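PDB 6O38: type II secretion chaperone CpaB from Acinetobacter nosocomialis M2, which acts as the chaperone of the secreted metalloprotease CpaA, binding it in a chaperone-substrate complex that probably serves its type II secretion. Local coordinates for residues Gln40-Val48 / Met68-Val76; Gln134-Gln142 / Tyr150-Val158. All coordinates share one frame; numbering follows the deposited sequence.

How the contacts relate
Both contacts belong to one curved antiparallel sheet, with strand 158-163 standing between them; their centres lie about 11 Å apart. Contact 1 pairs strand 45-47, one of the two outermost strands, with strand 68-72, and contact 2 is the hairpin of strands 138-145 and 148-155. Tyr72 links the two. Its backbone N lies 2.7 Å from Gly157 O, probably a hydrogen bond, while its ring packs on Met141 and Ile154, with Tyr72 CD2 3.5 Å from Ile154 CG2. Val44 and Phe45 of contact 1 also reach Met141. The other face of the hairpin, with Tyr138, Glu153 and Lys155, meets the protease CpaA, whereas contact 1 approaches CpaA through Glu47 alone and holds a sulfate ion.

Contact 1: Gln40-Val48 / Met68-Val76; sequences QQQIVFNEV and MVIKYDPKV. With SO4 (sulfate ion), chain B.
Asn46 and Lys71 form an antiparallel hydrogen-bonded pair where strand 45-47, one of the two outermost strands of the beta sheet, lies against strand 68-72. Just before it, Gln42 and Val44 share backbone bonds with Lys87 of strand 85-90, the other outermost strand, joining the two ends of the curled sheet into a probably barrel-like form. Asn46 N donates to Lys71 O at 3.1 Å, and Lys71 N returns a bond to Asn46 O at 2.9 Å. Two residues on, Val48 N reaches Val69 O at 3.2 Å in a more bent bond (141° at the hydrogen, against 161° for the pair).

Side chains fill in round this ladder. Phe45 CD1 rests on Ile70 CG2 at 3.7 Å, the ring meeting the methyl obliquely. Ile70 CG1 lies between its backbone N and carbonyl carbon (chi1 52°), which brings CD1 against Phe45 CB. The Glu47 carboxylate lies across SE of Met68, a selenomethionine. Val44 runs side by side with Tyr72, its CG1 4.0 Å from Tyr72 CE1, and Val76 packs with both methyls against the extended Gln41 chain.

Farther out, Gln132 gives the buried Tyr72 hydroxyl a hydrogen-bonding partner. A sulfate, probably from the crystallisation liquor, accepts from Ile43 N through O1 at 2.9 Å. Asp73 caps the short following helix: its OD1 accepts from Lys75 N at 3.1 Å, on the anti side of the carboxylate.

Contact 2: Gln134-Gln142 / Tyr150-Val158; sequences QKDHYTIMQ and YSAEIKDGV
Tyr138 and Glu153 both carry CG opposite their backbone N (chi1 -175° and -179°), and the extended Glu153 chain brings its carboxylate to the phenol across the two strands of this beta hairpin. Tyr138 OH donates to Glu153 OE2, which lies in the ring plane at its edge, while the carboxylate stands at 90° to the ring; the exact length of this bond is doubtful at the resolution of the data. The same OE2 forms a salt bridge with Arg397 of the CpaA chain. On this face Lys155 turns at chi2 so that its CD passes the edge of the Tyr138 ring, and its NZ bonds to Leu389 O of CpaA, making the row part of the chaperone-substrate interface.

The opposite face is largely apolar, though the Thr139 hydroxyl bonds to Gln132: Met141 CB meets Ala152 CB at 3.7 Å, and the extended selenomethionine chain of Met141 carries CE to Ile154 CD1 at 3.6 Å. Between the faces the ladder is regular. Thr139 N bonds to Ile154 O at 3.0 Å, Ile154 N to Thr139 O at 2.9 Å, and Met141 N to Ala152 O at 2.8 Å. Asp156, second residue of the type I' turn Lys155-Val158 that leads into strand 158-163, gives its N to His137 O at 2.8 Å. That strand flanks 148-155, with Val161 on Ala152, and strand 127-133 flanks 138-145, with Ile130 on Met141.

Contact 1: Gln40-Val48 / Met68-Val76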
ATOM      1  N   GLN G  40      -6.661  27.140   2.615  1.00 90.96           N
ATOM      2  CA  GLN G  40      -6.016  25.967   2.029  1.00 90.58           C
ATOM      3  C   GLN G  40      -5.463  25.119   3.170  1.00 87.91           C
ATOM      4  O   GLN G  40      -4.301  25.265   3.558  1.00 86.96           O
ATOM      5  CB  GLN G  40      -4.915  26.375   1.048  1.00 91.92           C
ATOM      6  CG  GLN G  40      -5.408  27.165  -0.152  1.00 95.06           C
ATOM      7  CD  GLN G  40      -6.322  26.353  -1.048  1.00 95.99           C
ATOM      8  OE1 GLN G  40      -5.861  25.553  -1.862  1.00 96.00           O
ATOM      9  NE2 GLN G  40      -7.626  26.554  -0.901  1.00 96.40           N
ATOM     10  N   GLN G  41      -6.297  24.234   3.705  1.00 84.00           N
ATOM     11  CA  GLN G  41      -5.866  23.303   4.736  1.00 81.80           C
ATOM     12  C   GLN G  41      -5.340  22.028   4.092  1.00 80.70           C
ATOM     13  O   GLN G  41      -5.903  21.532   3.112  1.00 81.32           O
ATOM     14  CB  GLN G  41      -7.012  22.979   5.697  1.00 81.47           C
ATOM     15  CG  GLN G  41      -8.260  22.425   5.032  1.00 82.29           C
ATOM     16  CD  GLN G  41      -9.213  21.792   6.028  1.00 81.59           C
ATOM     17  OE1 GLN G  41     -10.424  21.756   5.811  1.00 82.50           O
ATOM     18  NE2 GLN G  41      -8.667  21.280   7.126  1.00 80.16           N
ATOM     19  N   GLN G  42      -4.244  21.505   4.645  1.00 78.96           N
ATOM     20  CA  GLN G  42      -3.651  20.289   4.102  1.00 77.50           C
ATOM     21  C   GLN G  42      -4.402  19.042   4.546  1.00 76.36           C
ATOM     22  O   GLN G  42      -4.374  18.025   3.843  1.00 75.14           O
ATOM     23  CB  GLN G  42      -2.179  20.200   4.511  1.00 76.65           C
ATOM     24  CG  GLN G  42      -1.330  21.344   3.980  1.00 77.64           C
ATOM     25  CD  GLN G  42       0.109  21.276   4.454  1.00 77.11           C
ATOM     26  OE1 GLN G  42       0.456  20.460   5.306  1.00 76.40           O
ATOM     27  NE2 GLN G  42       0.954  22.139   3.902  1.00 77.97           N
ATOM     28  N   ILE G  43      -5.081  19.100   5.691  1.00 76.55           N
ATOM     29  CA  ILE G  43      -5.856  17.961   6.167  1.00 75.57           C
ATOM     30  C   ILE G  43      -7.092  17.790   5.295  1.00 75.76           C
ATOM     31  O   ILE G  43      -7.825  18.752   5.029  1.00 77.36           O
ATOM     32  CB  ILE G  43      -6.234  18.152   7.644  1.00 75.78           C
ATOM     33  CG1 ILE G  43      -4.996  18.017   8.533  1.00 75.67           C
ATOM     34  CG2 ILE G  43      -7.301  17.158   8.056  1.00 74.53           C
ATOM     35  CD1 ILE G  43      -5.275  18.222  10.006  1.00 75.82           C
ATOM     36  N   VAL G  44      -7.330  16.561   4.843  1.00 73.18           N
ATOM     37  CA  VAL G  44      -8.451  16.277   3.952  1.00 73.23           C
ATOM     38  C   VAL G  44      -9.726  15.990   4.735  1.00 72.97           C
ATOM     39  O   VAL G  44     -10.766  16.610   4.497  1.00 74.68           O
ATOM     40  CB  VAL G  44      -8.093  15.109   3.011  1.00 70.93           C
ATOM     41  CG1 VAL G  44      -9.169  14.933   1.961  1.00 70.90           C
ATOM     42  CG2 VAL G  44      -6.746  15.353   2.357  1.00 70.79           C
ATOM     43  N   PHE G  45      -9.672  15.047   5.673  1.00 71.50           N
ATOM     44  CA  PHE G  45     -10.815  14.703   6.508  1.00 73.81           C
ATOM     45  C   PHE G  45     -10.386  14.672   7.968  1.00 75.85           C
ATOM     46  O   PHE G  45      -9.197  14.643   8.292  1.00 76.40           O
ATOM     47  CB  PHE G  45     -11.429  13.357   6.095  1.00 72.95           C
ATOM     48  CG  PHE G  45     -10.428  12.242   5.968  1.00 71.82           C
ATOM     49  CD1 PHE G  45     -10.007  11.536   7.084  1.00 74.66           C
ATOM     50  CD2 PHE G  45      -9.918  11.892   4.729  1.00 68.95           C
ATOM     51  CE1 PHE G  45      -9.089  10.510   6.969  1.00 75.59           C
ATOM     52  CE2 PHE G  45      -9.000  10.865   4.606  1.00 68.99           C
ATOM     53  CZ  PHE G  45      -8.586  10.174   5.728  1.00 72.65           C
ATOM     54  N   ASN G  46     -11.378  14.664   8.858  1.00 71.37           N
ATOM     55  CA  ASN G  46     -11.147  14.727  10.294  1.00 74.85           C
ATOM     56  C   ASN G  46     -11.930  13.629  10.999  1.00 77.24           C
ATOM     57  O   ASN G  46     -13.077  13.350  10.644  1.00 77.03           O
ATOM     58  CB  ASN G  46     -11.555  16.092  10.862  1.00 76.78           C
ATOM     59  CG  ASN G  46     -10.666  17.215  10.372  1.00 75.36           C
ATOM     60  OD1 ASN G  46      -9.442  17.116  10.419  1.00 74.33           O
ATOM     61  ND2 ASN G  46     -11.281  18.292   9.896  1.00 76.26           N
ATOM     62  N   GLU G  47     -11.304  13.016  12.003  1.00 71.89           N
ATOM     63  CA  GLU G  47     -11.985  12.023  12.818  1.00 74.47           C
ATOM     64  C   GLU G  47     -13.153  12.651  13.571  1.00 77.59           C
ATOM     65  O   GLU G  47     -13.180  13.854  13.846  1.00 78.94           O
ATOM     66  CB  GLU G  47     -11.024  11.386  13.821  1.00 77.00           C
ATOM     67  CG  GLU G  47     -10.251  10.192  13.303  1.00 75.72           C
ATOM     68  CD  GLU G  47     -10.012   9.154  14.384  1.00 78.79           C
ATOM     69  OE1 GLU G  47     -10.969   8.826  15.116  1.00 80.83           O
ATOM     70  OE2 GLU G  47      -8.868   8.667  14.504  1.00 79.42           O
ATOM     71  N   VAL G  48     -14.125  11.812  13.913  1.00 79.84           N
ATOM     72  CA  VAL G  48     -15.266  12.237  14.715  1.00 84.39           C
ATOM     73  C   VAL G  48     -15.965  11.019  15.309  1.00 87.10           C
ATOM     74  O   VAL G  48     -16.258  10.978  16.504  1.00 91.49           O
ATOM     75  CB  VAL G  48     -16.254  13.079  13.891  1.00 84.32           C
ATOM     76  CG1 VAL G  48     -16.926  12.223  12.828  1.00 82.24           C
ATOM     77  CG2 VAL G  48     -17.285  13.727  14.802  1.00 89.51           C
HETATM   78  N   MSE G  68     -13.842   3.829  10.833  1.00 73.92           N
HETATM   79  CA  MSE G  68     -13.567   5.097  11.494  1.00 74.59           C
HETATM   80  C   MSE G  68     -14.358   6.231  10.848  1.00 73.39           C
HETATM   81  O   MSE G  68     -14.087   6.617   9.710  1.00 70.60           O
HETATM   82  CB  MSE G  68     -12.068   5.392  11.444  1.00 73.52           C
HETATM   83  CG  MSE G  68     -11.626   6.624  12.203  1.00 74.79           C
HETATM   84 SE   MSE G  68      -9.721   6.922  11.932  0.47 74.10          SE
HETATM   85  CE  MSE G  68      -9.738   7.084   9.995  1.00 69.24           C
ATOM     86  N   VAL G  69     -15.339   6.762  11.580  1.00 74.41           N
ATOM     87  CA  VAL G  69     -16.197   7.808  11.040  1.00 74.53           C
ATOM     88  C   VAL G  69     -15.409   9.104  10.912  1.00 73.13           C
ATOM     89  O   VAL G  69     -14.628   9.470  11.801  1.00 74.22           O
ATOM     90  CB  VAL G  69     -17.436   7.997  11.930  1.00 79.23           C
ATOM     91  CG1 VAL G  69     -18.535   8.722  11.166  1.00 79.51           C
ATOM     92  CG2 VAL G  69     -17.928   6.654  12.451  1.00 81.47           C
ATOM     93  N   ILE G  70     -15.611   9.811   9.797  1.00 73.36           N
ATOM     94  CA  ILE G  70     -14.889  11.044   9.512  1.00 72.86           C
ATOM     95  C   ILE G  70     -15.837  12.068   8.905  1.00 75.04           C
ATOM     96  O   ILE G  70     -16.862  11.731   8.310  1.00 76.95           O
ATOM     97  CB  ILE G  70     -13.688  10.815   8.565  1.00 70.77           C
ATOM     98  CG1 ILE G  70     -14.125  10.050   7.312  1.00 70.57           C
ATOM     99  CG2 ILE G  70     -12.556  10.098   9.290  1.00 69.08           C
ATOM    100  CD1 ILE G  70     -14.336  10.920   6.090  1.00 70.94           C
ATOM    101  N   LYS G  71     -15.472  13.337   9.064  1.00 75.12           N
ATOM    102  CA  LYS G  71     -16.152  14.444   8.407  1.00 76.85           C
ATOM    103  C   LYS G  71     -15.288  14.943   7.256  1.00 75.61           C
ATOM    104  O   LYS G  71     -14.058  14.955   7.349  1.00 73.77           O
ATOM    105  CB  LYS G  71     -16.437  15.581   9.392  1.00 77.54           C
ATOM    106  CG  LYS G  71     -17.245  16.724   8.797  1.00 79.55           C
ATOM    107  CD  LYS G  71     -17.822  17.627   9.874  1.00 82.87           C
ATOM    108  CE  LYS G  71     -18.716  18.695   9.266  1.00 86.39           C
ATOM    109  NZ  LYS G  71     -19.430  19.487  10.305  1.00 90.77           N
ATOM    110  N   TYR G  72     -15.938  15.352   6.168  1.00 77.14           N
ATOM    111  CA  TYR G  72     -15.235  15.673   4.936  1.00 76.06           C
ATOM    112  C   TYR G  72     -15.865  16.884   4.268  1.00 78.03           C
ATOM    113  O   TYR G  72     -17.090  17.021   4.235  1.00 80.34           O
ATOM    114  CB  TYR G  72     -15.248  14.473   3.982  1.00 75.08           C
ATOM    115  CG  TYR G  72     -14.756  14.770   2.586  1.00 74.51           C
ATOM    116  CD1 TYR G  72     -13.441  15.149   2.357  1.00 72.73           C
ATOM    117  CD2 TYR G  72     -15.605  14.649   1.494  1.00 76.11           C
ATOM    118  CE1 TYR G  72     -12.990  15.415   1.078  1.00 72.47           C
ATOM    119  CE2 TYR G  72     -15.162  14.908   0.216  1.00 75.84           C
ATOM    120  CZ  TYR G  72     -13.856  15.290   0.013  1.00 73.98           C
ATOM    121  OH  TYR G  72     -13.417  15.547  -1.263  1.00 73.99           O
ATOM    122  N   ASP G  73     -15.016  17.759   3.741  1.00 79.49           N
ATOM    123  CA  ASP G  73     -15.453  18.936   2.991  1.00 81.24           C
ATOM    124  C   ASP G  73     -14.984  18.793   1.551  1.00 80.52           C
ATOM    125  O   ASP G  73     -13.769  18.871   1.289  1.00 78.80           O
ATOM    126  CB  ASP G  73     -14.902  20.217   3.616  1.00 81.61           C
ATOM    127  CG  ASP G  73     -15.630  21.465   3.142  1.00 84.43           C
ATOM    128  OD1 ASP G  73     -16.035  21.519   1.963  1.00 85.40           O
ATOM    129  OD2 ASP G  73     -15.799  22.397   3.958  1.00 87.22           O
ATOM    130  N   PRO G  74     -15.888  18.584   0.588  1.00 79.53           N
ATOM    131  CA  PRO G  74     -15.451  18.389  -0.804  1.00 78.95           C
ATOM    132  C   PRO G  74     -14.870  19.636  -1.449  1.00 80.20           C
ATOM    133  O   PRO G  74     -14.224  19.520  -2.498  1.00 79.73           O
ATOM    134  CB  PRO G  74     -16.737  17.947  -1.514  1.00 80.98           C
ATOM    135  CG  PRO G  74     -17.833  18.545  -0.696  1.00 83.31           C
ATOM    136  CD  PRO G  74     -17.352  18.503   0.728  1.00 82.02           C
ATOM    137  N   LYS G  75     -15.072  20.815  -0.863  1.00 83.04           N
ATOM    138  CA  LYS G  75     -14.547  22.045  -1.442  1.00 85.75           C
ATOM    139  C   LYS G  75     -13.051  22.213  -1.209  1.00 83.73           C
ATOM    140  O   LYS G  75     -12.414  22.999  -1.918  1.00 85.43           O
ATOM    141  CB  LYS G  75     -15.302  23.248  -0.873  1.00 89.96           C
ATOM    142  CG  LYS G  75     -16.799  23.203  -1.137  1.00 92.65           C
ATOM    143  CD  LYS G  75     -17.559  24.161  -0.238  1.00 96.45           C
ATOM    144  CE  LYS G  75     -19.058  24.042  -0.462  1.00 99.19           C
ATOM    145  NZ  LYS G  75     -19.838  24.853   0.513  1.00103.01           N
ATOM    146  N   VAL G  76     -12.480  21.496  -0.239  1.00 81.17           N
ATOM    147  CA  VAL G  76     -11.051  21.620   0.036  1.00 79.84           C
ATOM    148  C   VAL G  76     -10.230  21.019  -1.100  1.00 78.76           C
ATOM    149  O   VAL G  76      -9.246  21.613  -1.553  1.00 79.01           O
ATOM    150  CB  VAL G  76     -10.713  20.971   1.390  1.00 78.55           C
ATOM    151  CG1 VAL G  76      -9.206  20.848   1.563  1.00 77.37           C
ATOM    152  CG2 VAL G  76     -11.317  21.780   2.527  1.00 79.92           C
TER
HETATM  153  S   SO4 B 201      -3.936  21.854   8.181  0.72 80.91           S
HETATM  154  O1  SO4 B 201      -5.169  21.245   7.692  0.72 76.80           O
HETATM  155  O2  SO4 B 201      -3.661  23.072   7.424  0.72 74.35           O
HETATM  156  O3  SO4 B 201      -4.086  22.182   9.596  0.72 79.79           O
HETATM  157  O4  SO4 B 201      -2.830  20.916   8.013  0.72 83.25           O

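Contact 2: Gln134-Gln142 / Tyr150-Val158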
ATOM      1  N   GLN G 134     -19.760  15.255  -8.292  1.00 74.95           N
ATOM      2  CA  GLN G 134     -20.327  16.535  -7.883  1.00 77.48           C
ATOM      3  C   GLN G 134     -21.842  16.456  -7.718  1.00 79.89           C
ATOM      4  O   GLN G 134     -22.388  16.977  -6.742  1.00 82.04           O
ATOM      5  CB  GLN G 134     -19.948  17.638  -8.875  1.00 79.56           C
ATOM      6  CG  GLN G 134     -20.499  18.999  -8.476  1.00 83.91           C
ATOM      7  CD  GLN G 134     -19.653  19.668  -7.408  1.00 84.20           C
ATOM      8  OE1 GLN G 134     -18.516  19.269  -7.162  1.00 81.28           O
ATOM      9  NE2 GLN G 134     -20.210  20.689  -6.763  1.00 88.00           N
ATOM     10  N   LYS G 135     -22.531  15.829  -8.675  1.00 78.81           N
ATOM     11  CA  LYS G 135     -23.988  15.754  -8.628  1.00 81.18           C
ATOM     12  C   LYS G 135     -24.454  15.088  -7.340  1.00 80.62           C
ATOM     13  O   LYS G 135     -25.229  15.665  -6.569  1.00 83.36           O
ATOM     14  CB  LYS G 135     -24.506  14.998  -9.856  1.00 80.62           C
ATOM     15  CG  LYS G 135     -25.979  14.612  -9.807  1.00 82.80           C
ATOM     16  CD  LYS G 135     -26.377  13.820 -11.049  1.00 82.71           C
ATOM     17  CE  LYS G 135     -27.822  13.344 -10.979  1.00 85.28           C
ATOM     18  NZ  LYS G 135     -28.790  14.471 -11.033  1.00 88.31           N
ATOM     19  N   ASP G 136     -23.984  13.873  -7.086  1.00 78.13           N
ATOM     20  CA  ASP G 136     -24.138  13.246  -5.780  1.00 77.88           C
ATOM     21  C   ASP G 136     -22.891  13.556  -4.961  1.00 76.45           C
ATOM     22  O   ASP G 136     -21.774  13.254  -5.393  1.00 74.11           O
ATOM     23  CB  ASP G 136     -24.337  11.738  -5.913  1.00 76.99           C
ATOM     24  CG  ASP G 136     -25.135  11.363  -7.144  1.00 78.05           C
ATOM     25  OD1 ASP G 136     -26.060  12.120  -7.505  1.00 80.18           O
ATOM     26  OD2 ASP G 136     -24.828  10.319  -7.756  1.00 77.28           O
ATOM     27  N   HIS G 137     -23.079  14.135  -3.777  1.00 77.05           N
ATOM     28  CA  HIS G 137     -21.944  14.525  -2.947  1.00 76.48           C
ATOM     29  C   HIS G 137     -21.275  13.276  -2.390  1.00 73.31           C
ATOM     30  O   HIS G 137     -21.392  12.967  -1.200  1.00 73.85           O
ATOM     31  CB  HIS G 137     -22.382  15.470  -1.827  1.00 80.01           C
ATOM     32  CG  HIS G 137     -22.914  16.781  -2.320  1.00 83.61           C
ATOM     33  ND1 HIS G 137     -24.092  16.888  -3.026  1.00 85.58           N
ATOM     34  CD2 HIS G 137     -22.423  18.040  -2.216  1.00 85.90           C
ATOM     35  CE1 HIS G 137     -24.306  18.156  -3.332  1.00 89.07           C
ATOM     36  NE2 HIS G 137     -23.308  18.875  -2.852  1.00 89.33           N
ATOM     37  N   TYR G 138     -20.570  12.559  -3.262  1.00 73.66           N
ATOM     38  CA  TYR G 138     -20.039  11.234  -2.982  1.00 71.65           C
ATOM     39  C   TYR G 138     -18.574  11.196  -3.387  1.00 69.48           C
ATOM     40  O   TYR G 138     -18.227  11.577  -4.510  1.00 68.75           O
ATOM     41  CB  TYR G 138     -20.845  10.180  -3.750  1.00 71.27           C
ATOM     42  CG  TYR G 138     -20.486   8.743  -3.463  1.00 69.59           C
ATOM     43  CD1 TYR G 138     -21.025   8.080  -2.370  1.00 70.11           C
ATOM     44  CD2 TYR G 138     -19.634   8.040  -4.304  1.00 67.66           C
ATOM     45  CE1 TYR G 138     -20.712   6.761  -2.110  1.00 68.56           C
ATOM     46  CE2 TYR G 138     -19.315   6.721  -4.053  1.00 66.33           C
ATOM     47  CZ  TYR G 138     -19.856   6.086  -2.955  1.00 66.64           C
ATOM     48  OH  TYR G 138     -19.540   4.773  -2.700  1.00 65.09           O
ATOM     49  N   THR G 139     -17.719  10.741  -2.473  1.00 69.35           N
ATOM     50  CA  THR G 139     -16.280  10.714  -2.693  1.00 67.56           C
ATOM     51  C   THR G 139     -15.718   9.381  -2.223  1.00 66.76           C
ATOM     52  O   THR G 139     -16.077   8.892  -1.148  1.00 67.70           O
ATOM     53  CB  THR G 139     -15.582  11.866  -1.953  1.00 68.45           C
ATOM     54  OG1 THR G 139     -16.118  13.117  -2.398  1.00 69.89           O
ATOM     55  CG2 THR G 139     -14.083  11.846  -2.214  1.00 66.72           C
ATOM     56  N   ILE G 140     -14.840   8.797  -3.036  1.00 64.87           N
ATOM     57  CA  ILE G 140     -14.142   7.561  -2.703  1.00 63.84           C
ATOM     58  C   ILE G 140     -12.648   7.846  -2.674  1.00 62.96           C
ATOM     59  O   ILE G 140     -12.115   8.480  -3.593  1.00 62.02           O
ATOM     60  CB  ILE G 140     -14.468   6.438  -3.705  1.00 62.93           C
ATOM     61  CG1 ILE G 140     -15.860   5.865  -3.427  1.00 63.71           C
ATOM     62  CG2 ILE G 140     -13.417   5.339  -3.648  1.00 61.62           C
ATOM     63  CD1 ILE G 140     -16.233   4.705  -4.321  1.00 62.80           C
HETATM   64  N   MSE G 141     -11.978   7.386  -1.621  1.00 62.73           N
HETATM   65  CA  MSE G 141     -10.535   7.567  -1.498  1.00 62.81           C
HETATM   66  C   MSE G 141      -9.800   6.239  -1.392  1.00 64.51           C
HETATM   67  O   MSE G 141     -10.220   5.341  -0.665  1.00 66.60           O
HETATM   68  CB  MSE G 141     -10.200   8.424  -0.279  1.00 66.20           C
HETATM   69  CG  MSE G 141     -10.808   9.805  -0.305  1.00 66.43           C
HETATM   70 SE   MSE G 141     -10.157  10.895   1.165  0.52 67.65          SE
HETATM   71  CE  MSE G 141     -11.404  12.370   0.974  1.00 69.60           C
ATOM     72  N   GLN G 142      -8.695   6.126  -2.123  1.00 60.97           N
ATOM     73  CA  GLN G 142      -7.809   4.970  -2.051  1.00 63.05           C
ATOM     74  C   GLN G 142      -6.458   5.453  -1.542  1.00 62.88           C
ATOM     75  O   GLN G 142      -5.759   6.195  -2.239  1.00 61.61           O
ATOM     76  CB  GLN G 142      -7.666   4.296  -3.414  1.00 59.69           C
ATOM     77  CG  GLN G 142      -8.970   3.803  -4.014  1.00 58.46           C
ATOM     78  CD  GLN G 142      -8.769   3.146  -5.364  1.00 59.23           C
ATOM     79  OE1 GLN G 142      -7.640   2.881  -5.777  1.00 60.19           O
ATOM     80  NE2 GLN G 142      -9.867   2.882  -6.064  1.00 59.35           N
ATOM     81  N   TYR G 150      -6.102   1.763   2.824  1.00 61.13           N
ATOM     82  CA  TYR G 150      -7.294   2.296   3.464  1.00 61.47           C
ATOM     83  C   TYR G 150      -8.238   2.878   2.423  1.00 60.53           C
ATOM     84  O   TYR G 150      -7.812   3.587   1.507  1.00 59.58           O
ATOM     85  CB  TYR G 150      -6.921   3.360   4.500  1.00 61.70           C
ATOM     86  CG  TYR G 150      -5.873   2.877   5.472  1.00 63.09           C
ATOM     87  CD1 TYR G 150      -6.227   2.170   6.614  1.00 64.76           C
ATOM     88  CD2 TYR G 150      -4.525   3.109   5.236  1.00 63.00           C
ATOM     89  CE1 TYR G 150      -5.267   1.716   7.497  1.00 66.17           C
ATOM     90  CE2 TYR G 150      -3.560   2.659   6.112  1.00 64.74           C
ATOM     91  CZ  TYR G 150      -3.934   1.966   7.243  1.00 66.23           C
ATOM     92  OH  TYR G 150      -2.975   1.516   8.122  1.00 68.15           O
ATOM     93  N   SER G 151      -9.522   2.566   2.571  1.00 63.31           N
ATOM     94  CA  SER G 151     -10.569   3.066   1.695  1.00 62.41           C
ATOM     95  C   SER G 151     -11.502   3.980   2.477  1.00 62.17           C
ATOM     96  O   SER G 151     -11.819   3.710   3.640  1.00 63.75           O
ATOM     97  CB  SER G 151     -11.365   1.913   1.080  1.00 63.42           C
ATOM     98  OG  SER G 151     -11.981   1.127   2.087  1.00 66.16           O
ATOM     99  N   ALA G 152     -11.941   5.059   1.834  1.00 65.95           N
ATOM    100  CA  ALA G 152     -12.858   6.016   2.438  1.00 65.25           C
ATOM    101  C   ALA G 152     -14.045   6.210   1.508  1.00 64.13           C
ATOM    102  O   ALA G 152     -13.865   6.553   0.335  1.00 62.08           O
ATOM    103  CB  ALA G 152     -12.164   7.354   2.715  1.00 63.20           C
ATOM    104  N   GLU G 153     -15.249   5.984   2.025  1.00 65.15           N
ATOM    105  CA  GLU G 153     -16.485   6.194   1.280  1.00 64.16           C
ATOM    106  C   GLU G 153     -17.282   7.285   1.980  1.00 63.95           C
ATOM    107  O   GLU G 153     -17.710   7.105   3.125  1.00 65.89           O
ATOM    108  CB  GLU G 153     -17.294   4.899   1.185  1.00 67.34           C
ATOM    109  CG  GLU G 153     -18.587   5.026   0.404  1.00 66.12           C
ATOM    110  CD  GLU G 153     -19.247   3.685   0.153  1.00 69.60           C
ATOM    111  OE1 GLU G 153     -18.774   2.675   0.714  1.00 73.79           O
ATOM    112  OE2 GLU G 153     -20.234   3.639  -0.611  1.00 68.11           O
ATOM    113  N   ILE G 154     -17.485   8.407   1.293  1.00 69.12           N
ATOM    114  CA  ILE G 154     -18.071   9.604   1.885  1.00 69.31           C
ATOM    115  C   ILE G 154     -19.336   9.971   1.124  1.00 68.63           C
ATOM    116  O   ILE G 154     -19.384   9.877  -0.107  1.00 68.00           O
ATOM    117  CB  ILE G 154     -17.069  10.777   1.882  1.00 68.69           C
ATOM    118  CG1 ILE G 154     -15.782  10.375   2.604  1.00 68.77           C
ATOM    119  CG2 ILE G 154     -17.674  12.006   2.538  1.00 70.87           C
ATOM    120  CD1 ILE G 154     -14.596  11.240   2.259  1.00 68.33           C
ATOM    121  N   LYS G 155     -20.364  10.388   1.865  1.00 70.86           N
ATOM    122  CA  LYS G 155     -21.638  10.800   1.287  1.00 71.81           C
ATOM    123  C   LYS G 155     -22.190  11.964   2.096  1.00 74.34           C
ATOM    124  O   LYS G 155     -22.449  11.816   3.294  1.00 75.29           O
ATOM    125  CB  LYS G 155     -22.638   9.640   1.263  1.00 71.38           C
ATOM    126  CG  LYS G 155     -24.048  10.039   0.853  1.00 72.45           C
ATOM    127  CD  LYS G 155     -24.163  10.239  -0.649  1.00 72.00           C
ATOM    128  CE  LYS G 155     -25.584  10.609  -1.045  1.00 73.39           C
ATOM    129  NZ  LYS G 155     -25.688  10.972  -2.486  1.00 73.56           N
ATOM    130  N   ASP G 156     -22.368  13.112   1.438  1.00 73.55           N
ATOM    131  CA  ASP G 156     -22.936  14.313   2.056  1.00 76.51           C
ATOM    132  C   ASP G 156     -22.116  14.771   3.264  1.00 77.52           C
ATOM    133  O   ASP G 156     -22.654  15.093   4.324  1.00 79.57           O
ATOM    134  CB  ASP G 156     -24.402  14.094   2.439  1.00 77.72           C
ATOM    135  CG  ASP G 156     -25.288  13.839   1.236  1.00 77.24           C
ATOM    136  OD1 ASP G 156     -25.005  14.404   0.157  1.00 77.45           O
ATOM    137  OD2 ASP G 156     -26.267  13.076   1.367  1.00 76.91           O
ATOM    138  N   GLY G 157     -20.795  14.801   3.092  1.00 75.81           N
ATOM    139  CA  GLY G 157     -19.903  15.336   4.099  1.00 76.87           C
ATOM    140  C   GLY G 157     -19.510  14.387   5.208  1.00 75.89           C
ATOM    141  O   GLY G 157     -18.586  14.702   5.969  1.00 76.49           O
ATOM    142  N   VAL G 158     -20.171  13.239   5.334  1.00 75.07           N
ATOM    143  CA  VAL G 158     -19.838  12.240   6.340  1.00 74.53           C
ATOM    144  C   VAL G 158     -19.385  10.976   5.621  1.00 71.96           C
ATOM    145  O   VAL G 158     -19.937  10.615   4.575  1.00 71.35           O
ATOM    146  CB  VAL G 158     -21.029  11.957   7.283  1.00 76.42           C
ATOM    147  CG1 VAL G 158     -22.242  11.472   6.503  1.00 75.80           C
ATOM    148  CG2 VAL G 158     -20.639  10.956   8.365  1.00 76.48           C
TER